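Local coordinates for protein sugar phosphate isomerase/epimerase (Parabacteroides distasonis, PDB 3OBE) that adopts a xylose isomerase-like TIM-barrel fold and probably acts as an isomerase or epimerase on sugar phosphates, at residues 249-260 with 287-298. Sequence-based numbering, arbitrary orientation.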
ATOM      1  N   TRP A 249       5.322  15.646  -3.825  1.00 15.65           N
ATOM      2  CA  TRP A 249       4.690  15.969  -2.521  1.00 13.77           C
ATOM      3  C   TRP A 249       3.178  15.974  -2.746  1.00 13.83           C
ATOM      4  O   TRP A 249       2.535  14.915  -2.786  1.00 14.04           O
ATOM      5  CB  TRP A 249       5.284  17.241  -1.923  1.00 16.48           C
ATOM      6  CG  TRP A 249       5.013  17.295  -0.416  1.00 15.82           C
ATOM      7  CD1 TRP A 249       5.428  16.376   0.519  1.00 15.65           C
ATOM      8  CD2 TRP A 249       4.295  18.304   0.302  1.00 13.45           C
ATOM      9  NE1 TRP A 249       4.986  16.737   1.772  1.00 15.01           N
ATOM     10  CE2 TRP A 249       4.291  17.917   1.670  1.00 13.45           C
ATOM     11  CE3 TRP A 249       3.652  19.508  -0.060  1.00 15.21           C
ATOM     12  CZ2 TRP A 249       3.658  18.676   2.650  1.00 17.63           C
ATOM     13  CZ3 TRP A 249       3.055  20.261   0.913  1.00 16.76           C
ATOM     14  CH2 TRP A 249       3.045  19.833   2.257  1.00 17.56           C
ATOM     15  N   ILE A 250       2.597  17.132  -2.969  1.00 14.09           N
ATOM     16  CA  ILE A 250       1.152  17.194  -3.197  1.00 14.37           C
ATOM     17  C   ILE A 250       0.786  16.477  -4.486  1.00 13.51           C
ATOM     18  O   ILE A 250       1.406  16.677  -5.527  1.00 14.94           O
ATOM     19  CB  ILE A 250       0.631  18.606  -3.250  1.00 14.13           C
ATOM     20  CG1 ILE A 250       0.638  19.237  -1.868  1.00 16.43           C
ATOM     21  CG2 ILE A 250      -0.854  18.674  -3.761  1.00 15.18           C
ATOM     22  CD1 ILE A 250       0.619  20.793  -1.916  1.00 15.95           C
ATOM     23  N   ILE A 251      -0.206  15.599  -4.400  1.00 14.43           N
ATOM     24  CA  ILE A 251      -0.630  14.853  -5.571  1.00 14.50           C
ATOM     25  C   ILE A 251      -1.088  15.787  -6.683  1.00 14.74           C
ATOM     26  O   ILE A 251      -1.963  16.669  -6.486  1.00 16.32           O
ATOM     27  CB  ILE A 251      -1.734  13.828  -5.241  1.00 14.09           C
ATOM     28  CG1 ILE A 251      -1.309  12.899  -4.107  1.00 13.91           C
ATOM     29  CG2 ILE A 251      -2.206  13.082  -6.493  1.00 14.63           C
ATOM     30  CD1 ILE A 251      -0.018  12.049  -4.341  1.00 12.49           C
ATOM     31  N   GLY A 252      -0.457  15.613  -7.856  1.00 15.33           N
ATOM     32  CA  GLY A 252      -0.774  16.393  -9.046  1.00 16.38           C
ATOM     33  C   GLY A 252      -0.128  17.769  -9.170  1.00 17.27           C
ATOM     34  O   GLY A 252      -0.511  18.569 -10.054  1.00 18.93           O
ATOM     35  N   ASP A 253       0.862  18.054  -8.319  0.50 15.99           N
ATOM     36  CA  ASP A 253       1.494  19.377  -8.219  0.50 16.61           C
ATOM     37  C   ASP A 253       2.867  19.462  -8.944  0.50 17.34           C
ATOM     38  O   ASP A 253       3.433  20.545  -9.051  0.50 18.47           O
ATOM     39  CB  ASP A 253       1.608  19.749  -6.722  0.50 16.27           C
ATOM     40  CG  ASP A 253       1.910  21.224  -6.468  0.50 16.93           C
ATOM     41  OD1 ASP A 253       1.405  22.080  -7.218  0.50 19.51           O
ATOM     42  OD2 ASP A 253       2.593  21.549  -5.463  0.50 18.85           O
ATOM     43  N   SER A 254       3.341  18.361  -9.537  1.00 16.97           N
ATOM     44  CA  SER A 254       4.710  18.317 -10.106  1.00 18.17           C
ATOM     45  C   SER A 254       4.637  18.175 -11.633  1.00 17.66           C
ATOM     46  O   SER A 254       3.543  18.143 -12.196  1.00 19.14           O
ATOM     47  CB  SER A 254       5.538  17.209  -9.512  1.00 17.82           C
ATOM     48  OG  SER A 254       5.302  15.948 -10.110  1.00 17.58           O
ATOM     49  N   GLY A 255       5.799  18.181 -12.277  1.00 17.17           N
ATOM     50  CA  GLY A 255       5.906  17.857 -13.689  1.00 17.54           C
ATOM     51  C   GLY A 255       5.946  16.373 -14.012  1.00 17.69           C
ATOM     52  O   GLY A 255       6.025  16.025 -15.180  1.00 18.21           O
HETATM   53  N   MSE A 256       5.879  15.434 -13.045  0.50 17.30           N
HETATM   54  CA  MSE A 256       6.334  14.017 -13.301  0.50 17.63           C
HETATM   55  C   MSE A 256       5.404  12.821 -13.748  0.50 17.52           C
HETATM   56  O   MSE A 256       5.856  11.998 -14.543  0.50 20.35           O
HETATM   57  CB  MSE A 256       7.196  13.538 -12.113  0.50 17.70           C
HETATM   58  CG  MSE A 256       8.231  14.550 -11.660  0.50 19.68           C
HETATM   59 SE   MSE A 256       9.219  13.848 -10.113  0.38 24.34          SE
HETATM   60  CE  MSE A 256       9.433  12.182 -10.952  0.50 15.38           C
HETATM   61  N   MSE A 257       4.170  12.667 -13.252  1.00 17.93           N
HETATM   62  CA  MSE A 257       3.037  11.746 -13.140  1.00 15.35           C
HETATM   63  C   MSE A 257       1.890  12.213 -14.046  1.00 16.22           C
HETATM   64  O   MSE A 257       1.547  13.396 -14.071  1.00 17.58           O
HETATM   65  CB  MSE A 257       2.559  11.634 -11.667  1.00 14.90           C
HETATM   66  CG  MSE A 257       3.658  11.485 -10.625  1.00 14.50           C
HETATM   67 SE   MSE A 257       4.689   9.923 -11.019  0.75 15.81          SE
HETATM   68  CE  MSE A 257       3.316   8.537 -11.090  1.00 19.55           C
ATOM     69  N   ASN A 258       1.317  11.252 -14.764  1.00 16.39           N
ATOM     70  CA  ASN A 258       0.123  11.475 -15.569  1.00 16.46           C
ATOM     71  C   ASN A 258      -1.043  10.759 -14.882  1.00 16.48           C
ATOM     72  O   ASN A 258      -1.383   9.620 -15.209  1.00 16.39           O
ATOM     73  CB  ASN A 258       0.344  10.957 -16.983  1.00 16.81           C
ATOM     74  CG  ASN A 258      -0.741  11.479 -17.942  1.00 17.10           C
ATOM     75  OD1 ASN A 258      -1.898  11.594 -17.537  1.00 18.95           O
ATOM     76  ND2 ASN A 258      -0.386  11.723 -19.175  1.00 16.09           N
ATOM     77  N   PHE A 259      -1.612  11.414 -13.885  1.00 17.06           N
ATOM     78  CA  PHE A 259      -2.701  10.835 -13.114  1.00 16.55           C
ATOM     79  C   PHE A 259      -3.935  10.593 -13.975  1.00 17.30           C
ATOM     80  O   PHE A 259      -4.596   9.586 -13.784  1.00 17.95           O
ATOM     81  CB  PHE A 259      -2.966  11.642 -11.840  1.00 16.43           C
ATOM     82  CG  PHE A 259      -1.887  11.448 -10.811  1.00 14.93           C
ATOM     83  CD1 PHE A 259      -1.668  10.177 -10.292  1.00 16.04           C
ATOM     84  CD2 PHE A 259      -1.061  12.478 -10.425  1.00 15.22           C
ATOM     85  CE1 PHE A 259      -0.661   9.921  -9.388  1.00 14.87           C
ATOM     86  CE2 PHE A 259      -0.033  12.209  -9.496  1.00 14.53           C
ATOM     87  CZ  PHE A 259       0.118  10.955  -8.981  1.00 14.85           C
ATOM     88  N   PRO A 260      -4.216  11.458 -14.974  1.00 18.28           N
ATOM     89  CA  PRO A 260      -5.382  11.124 -15.814  1.00 18.73           C
ATOM     90  C   PRO A 260      -5.230   9.759 -16.465  1.00 19.11           C
ATOM     91  O   PRO A 260      -6.147   8.962 -16.450  1.00 18.44           O
ATOM     92  CB  PRO A 260      -5.408  12.260 -16.817  1.00 20.43           C
ATOM     93  CG  PRO A 260      -4.942  13.431 -16.039  1.00 19.35           C
ATOM     94  CD  PRO A 260      -3.796  12.858 -15.204  1.00 17.80           C
ATOM     95  N   GLN A 287       2.613  18.042   7.008  1.00 16.60           N
ATOM     96  CA  GLN A 287       2.062  16.920   6.260  1.00 15.45           C
ATOM     97  C   GLN A 287       0.567  17.051   6.094  1.00 15.83           C
ATOM     98  O   GLN A 287       0.052  16.703   5.021  1.00 14.96           O
ATOM     99  CB  GLN A 287       2.438  15.593   6.922  1.00 14.64           C
ATOM    100  CG  GLN A 287       3.953  15.327   6.892  1.00 17.92           C
ATOM    101  CD  GLN A 287       4.483  15.274   5.482  1.00 18.55           C
ATOM    102  OE1 GLN A 287       5.058  16.243   4.996  1.00 20.57           O
ATOM    103  NE2 GLN A 287       4.297  14.152   4.813  1.00 15.26           N
ATOM    104  N   PHE A 288      -0.129  17.570   7.106  1.00 16.25           N
ATOM    105  CA  PHE A 288      -1.597  17.760   6.943  1.00 17.23           C
ATOM    106  C   PHE A 288      -1.916  18.601   5.738  1.00 16.76           C
ATOM    107  O   PHE A 288      -2.838  18.285   5.003  1.00 17.60           O
ATOM    108  CB  PHE A 288      -2.278  18.316   8.179  1.00 18.46           C
ATOM    109  CG  PHE A 288      -2.994  17.273   8.961  1.00 21.54           C
ATOM    110  CD1 PHE A 288      -4.143  16.697   8.463  1.00 22.96           C
ATOM    111  CD2 PHE A 288      -2.506  16.840  10.175  1.00 24.24           C
ATOM    112  CE1 PHE A 288      -4.809  15.730   9.184  1.00 22.87           C
ATOM    113  CE2 PHE A 288      -3.172  15.844  10.891  1.00 25.75           C
ATOM    114  CZ  PHE A 288      -4.328  15.312  10.377  1.00 20.82           C
ATOM    115  N   GLU A 289      -1.183  19.690   5.543  1.00 17.61           N
ATOM    116  CA  GLU A 289      -1.409  20.531   4.371  1.00 18.28           C
ATOM    117  C   GLU A 289      -1.301  19.767   3.087  1.00 17.20           C
ATOM    118  O   GLU A 289      -2.170  19.854   2.230  1.00 17.27           O
ATOM    119  CB  GLU A 289      -0.474  21.732   4.354  1.00 18.25           C
ATOM    120  CG  GLU A 289      -0.771  22.617   3.116  1.00 20.69           C
ATOM    121  CD  GLU A 289       0.153  23.779   2.934  1.00 21.66           C
ATOM    122  OE1 GLU A 289       1.005  24.024   3.816  1.00 23.46           O
ATOM    123  OE2 GLU A 289       0.037  24.411   1.834  1.00 23.96           O
ATOM    124  N   GLY A 290      -0.236  18.996   2.952  1.00 14.43           N
ATOM    125  CA  GLY A 290       0.011  18.225   1.714  1.00 14.87           C
ATOM    126  C   GLY A 290      -1.047  17.168   1.496  1.00 14.73           C
ATOM    127  O   GLY A 290      -1.540  16.995   0.384  1.00 15.05           O
ATOM    128  N   VAL A 291      -1.489  16.578   2.600  1.00 14.34           N
ATOM    129  CA  VAL A 291      -2.529  15.551   2.557  1.00 14.62           C
ATOM    130  C   VAL A 291      -3.887  16.170   2.187  1.00 15.41           C
ATOM    131  O   VAL A 291      -4.627  15.630   1.385  1.00 16.02           O
ATOM    132  CB  VAL A 291      -2.550  14.791   3.916  1.00 15.96           C
ATOM    133  CG1 VAL A 291      -3.837  14.099   4.114  1.00 18.39           C
ATOM    134  CG2 VAL A 291      -1.303  13.841   3.975  1.00 13.40           C
ATOM    135  N   GLU A 292      -4.179  17.333   2.739  1.00 15.87           N
ATOM    136  CA  GLU A 292      -5.429  18.042   2.427  1.00 16.62           C
ATOM    137  C   GLU A 292      -5.475  18.536   0.975  1.00 17.15           C
ATOM    138  O   GLU A 292      -6.494  18.367   0.306  1.00 18.75           O
ATOM    139  CB  GLU A 292      -5.593  19.190   3.395  1.00 17.35           C
ATOM    140  CG  GLU A 292      -5.984  18.699   4.763  1.00 19.26           C
ATOM    141  CD  GLU A 292      -6.154  19.792   5.774  1.00 24.99           C
ATOM    142  OE1 GLU A 292      -5.379  20.794   5.744  1.00 26.14           O
ATOM    143  OE2 GLU A 292      -7.081  19.658   6.607  1.00 26.95           O
ATOM    144  N   LYS A 293      -4.384  19.112   0.510  1.00 18.02           N
ATOM    145  CA  LYS A 293      -4.274  19.610  -0.854  1.00 18.34           C
ATOM    146  C   LYS A 293      -4.297  18.471  -1.877  1.00 17.23           C
ATOM    147  O   LYS A 293      -4.871  18.626  -2.963  1.00 17.67           O
ATOM    148  CB  LYS A 293      -3.047  20.496  -1.033  1.00 18.10           C
ATOM    149  CG  LYS A 293      -3.331  21.891  -0.408  1.00 19.25           C
ATOM    150  CD  LYS A 293      -2.244  22.865  -0.573  1.00 24.76           C
ATOM    151  CE  LYS A 293      -2.828  24.247  -0.225  1.00 28.79           C
ATOM    152  NZ  LYS A 293      -1.900  25.096   0.421  1.00 33.53           N
ATOM    153  N   SER A 294      -3.743  17.325  -1.518  1.00 17.14           N
ATOM    154  CA  SER A 294      -3.806  16.098  -2.338  1.00 15.42           C
ATOM    155  C   SER A 294      -5.239  15.656  -2.479  1.00 16.41           C
ATOM    156  O   SER A 294      -5.733  15.377  -3.605  1.00 15.92           O
ATOM    157  CB  SER A 294      -2.923  14.990  -1.764  1.00 15.69           C
ATOM    158  OG  SER A 294      -1.562  15.400  -1.753  1.00 14.48           O
ATOM    159  N   ALA A 295      -5.945  15.662  -1.357  1.00 15.95           N
ATOM    160  CA  ALA A 295      -7.364  15.294  -1.350  1.00 17.80           C
ATOM    161  C   ALA A 295      -8.128  16.247  -2.248  1.00 18.75           C
ATOM    162  O   ALA A 295      -8.979  15.787  -3.005  1.00 20.07           O
ATOM    163  CB  ALA A 295      -7.959  15.288   0.093  1.00 17.70           C
ATOM    164  N   ALA A 296      -7.840  17.555  -2.163  1.00 18.13           N
ATOM    165  CA  ALA A 296      -8.569  18.559  -2.950  1.00 19.76           C
ATOM    166  C   ALA A 296      -8.406  18.289  -4.474  1.00 19.53           C
ATOM    167  O   ALA A 296      -9.385  18.399  -5.254  1.00 19.34           O
ATOM    168  CB  ALA A 296      -8.134  20.018  -2.553  1.00 20.54           C
ATOM    169  N   TYR A 297      -7.223  17.881  -4.882  1.00 18.34           N
ATOM    170  CA  TYR A 297      -6.959  17.548  -6.291  1.00 17.86           C
ATOM    171  C   TYR A 297      -7.773  16.344  -6.733  1.00 17.81           C
ATOM    172  O   TYR A 297      -8.409  16.344  -7.798  1.00 19.86           O
ATOM    173  CB  TYR A 297      -5.473  17.254  -6.460  1.00 17.76           C
ATOM    174  CG  TYR A 297      -5.061  16.719  -7.821  1.00 16.25           C
ATOM    175  CD1 TYR A 297      -4.897  17.555  -8.916  1.00 18.59           C
ATOM    176  CD2 TYR A 297      -4.822  15.356  -7.979  1.00 16.76           C
ATOM    177  CE1 TYR A 297      -4.504  17.047 -10.120  1.00 18.80           C
ATOM    178  CE2 TYR A 297      -4.397  14.859  -9.167  1.00 18.48           C
ATOM    179  CZ  TYR A 297      -4.249  15.693 -10.232  1.00 18.87           C
ATOM    180  OH  TYR A 297      -3.816  15.153 -11.437  1.00 22.24           O
ATOM    181  N   LEU A 298      -7.769  15.314  -5.913  1.00 17.46           N
ATOM    182  CA  LEU A 298      -8.397  14.051  -6.308  1.00 18.04           C
ATOM    183  C   LEU A 298      -9.916  14.210  -6.291  1.00 19.76           C
ATOM    184  O   LEU A 298     -10.621  13.649  -7.138  1.00 19.90           O
ATOM    185  CB  LEU A 298      -7.969  12.936  -5.380  1.00 17.31           C
ATOM    186  CG  LEU A 298      -6.490  12.527  -5.499  1.00 18.08           C
ATOM    187  CD1 LEU A 298      -6.152  11.507  -4.407  1.00 18.72           C
ATOM    188  CD2 LEU A 298      -6.142  11.965  -6.938  1.00 18.33           C
TER
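The indole of Trp249 lies on Gly290, whose CA sits over one face, 3.8 Å from the centroid of the six-membered ring of Trp249, in a CH-pi contact. The glycine lets the helix backbone approach this ring closely. At the ring edge, Trp249 NE1 gives a bent hydrogen bond (146°) to Gln287 OE1, 3.3 Å away and nearly in the indole plane. NE2 of the same amide is held by the carbonyls of Ser29 and Glu279. An alanine in place of Trp249 would probably uncover the backbone at Gly290 and cost Gln287 OE1 this donor.

Next along the helix, Ile251 N points almost straight (173°) at Ser294 OG, at 3.0 Å. With chi1 at -62°, Ser294 OG stands beside its own backbone N and also bonds back to Gly290 O at 2.7 Å. One hydroxyl thus links the loop to the helix backbone.

Further on, Ile251 O and Gly252 CA cover one face of the Tyr297 ring, with Gly252 CA 3.9 Å from its centroid. Ile251 CG2 packs on Tyr297 CD2 at 3.8 Å and reaches Leu298 CD2 on the buried side. Phe259 meets Tyr297 OH through CB.

The solvent side is looser. There Ile250 CD1 rests on the aliphatic part of Lys293, whose NZ comes doubtfully close to Glu289 OE2.

The contact thus fastens the loop between strand 240-245 and helix 259-269 to the last barrel helix, 287-300. Strand 273-276 lies beneath Ile251 and Leu298, and helix 38-48 packs against the helix through Phe288, Val291 and Ala295.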